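Local coordinates for alpha-L-rhamnosidase (Aspergillus terreus, PDB 6GSZ), which probably hydrolyses terminal non-reducing alpha-L-rhamnose residues from alpha-L-rhamnosides, at residues G562-R565 with W571-S574. Sequence-based numbering, arbitrary orientation.
Sequences GIVR and WDRS
Arg-565 and Trp-571 form a single beta bridge, their CA atoms 4.4 Å apart, and beside it Asp-572 N donates to Val-564 O at 2.9 Å in a nearly straight hydrogen bond, with 171° at the hydrogen. The indole of Trp-571 swings back from the bridge toward the residues that follow helix 545-562. Ile-563 CG2 sits over the middle of its six-membered ring, 3.8 Å from the centroid, in a CH-pi contact; with chi1 at -65° CG2 lies anti to the backbone N, which puts this methyl over the ring, while CG1 approaches Trp-571 CZ2 at 4.0 Å. A branched aliphatic chain suits this buried place, since one methyl can cover the ring while the other branch packs near its CZ2 atom. Val-564 O comes within 3.4 Å of Trp-571 CE3. Val-564 and Asp-572 run side by side, and Val-564 CG1 packs 3.7 Å from Asp-572 CB, apolar carbon against the apolar base of an acid. The carboxylate beyond works in two directions. OD2 accepts from a water that also donates to Arg-565 O, linking the two segments a second time, while OD1 takes both the N-H and the hydroxyl of Ser-574, which fixes the rotation of the group. Arg-565 turns from the bridge to bond Gly-569 O within the connecting loop and Val-559 O of helix 545-562, and it touches an N-acetylglucosamine of a glycan attached to the protein. Leu-606 of helix 598-619 packs on both Ile-563 and Trp-571. The whole is a short loop in the six-hairpin glycosidase domain, closed by an isolated beta bridge just after a helix end and continued by an Asx turn at Asp-572.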
# COMPACT_ATOMS: atom_id res chain seq x y z
N GLY A 562 12.46 -15.60 -17.33
CA GLY A 562 11.59 -14.49 -17.71
C GLY A 562 12.26 -13.47 -18.63
O GLY A 562 11.74 -13.14 -19.68
N ILE A 563 13.43 -12.98 -18.22
CA ILE A 563 14.17 -12.02 -19.02
C ILE A 563 14.53 -12.66 -20.37
O ILE A 563 14.91 -13.83 -20.42
CB ILE A 563 15.42 -11.56 -18.25
CG1 ILE A 563 15.01 -10.78 -16.99
CG2 ILE A 563 16.33 -10.74 -19.14
CD1 ILE A 563 16.15 -10.34 -16.12
N VAL A 564 14.36 -11.88 -21.45
CA VAL A 564 14.66 -12.31 -22.81
C VAL A 564 16.04 -11.72 -23.17
O VAL A 564 16.22 -10.53 -23.18
CB VAL A 564 13.58 -11.83 -23.81
CG1 VAL A 564 13.88 -12.21 -25.24
CG2 VAL A 564 12.24 -12.38 -23.42
N ARG A 565 16.98 -12.59 -23.53
CA ARG A 565 18.37 -12.20 -23.61
C ARG A 565 18.92 -12.30 -25.05
O ARG A 565 18.45 -13.09 -25.88
CB ARG A 565 19.26 -13.07 -22.74
CG ARG A 565 18.91 -12.91 -21.26
CD ARG A 565 19.69 -13.81 -20.38
NE ARG A 565 19.20 -13.79 -19.02
CZ ARG A 565 19.87 -13.34 -17.96
NH1 ARG A 565 21.03 -12.70 -18.10
NH2 ARG A 565 19.36 -13.53 -16.75
N TRP A 571 19.92 -7.88 -22.35
CA TRP A 571 18.60 -7.87 -22.91
C TRP A 571 18.63 -7.99 -24.44
O TRP A 571 19.41 -7.36 -25.12
CB TRP A 571 17.84 -6.62 -22.51
CG TRP A 571 17.12 -6.67 -21.20
CD1 TRP A 571 17.54 -6.23 -19.99
CD2 TRP A 571 15.81 -7.22 -20.96
NE1 TRP A 571 16.62 -6.45 -19.02
CE2 TRP A 571 15.52 -7.04 -19.59
CE3 TRP A 571 14.83 -7.78 -21.79
CZ2 TRP A 571 14.31 -7.43 -19.03
CZ3 TRP A 571 13.64 -8.19 -21.23
CH2 TRP A 571 13.38 -8.00 -19.87
N ASP A 572 17.65 -8.73 -24.95
CA ASP A 572 17.37 -8.77 -26.38
C ASP A 572 16.96 -7.36 -26.83
O ASP A 572 16.07 -6.74 -26.23
CB ASP A 572 16.29 -9.82 -26.65
CG ASP A 572 15.79 -9.92 -28.07
OD1 ASP A 572 15.65 -8.89 -28.74
OD2 ASP A 572 15.49 -11.05 -28.44
N ARG A 573 17.65 -6.84 -27.84
CA ARG A 573 17.49 -5.43 -28.25
C ARG A 573 16.28 -5.24 -29.18
O ARG A 573 16.15 -4.14 -29.74
CB ARG A 573 18.79 -4.87 -28.83
CG ARG A 573 19.86 -4.55 -27.79
CD ARG A 573 20.73 -5.70 -27.43
NE ARG A 573 21.92 -5.16 -26.78
CZ ARG A 573 22.07 -4.94 -25.47
NH1 ARG A 573 21.08 -5.22 -24.63
NH2 ARG A 573 23.22 -4.43 -25.01
N SER A 574 15.43 -6.26 -29.36
CA SER A 574 14.19 -6.09 -30.11
C SER A 574 12.98 -6.02 -29.18
O SER A 574 11.84 -5.97 -29.66
CB SER A 574 14.05 -7.19 -31.11
OG SER A 574 13.75 -8.45 -30.50
O HOH W 1 16.45 -13.40 -27.67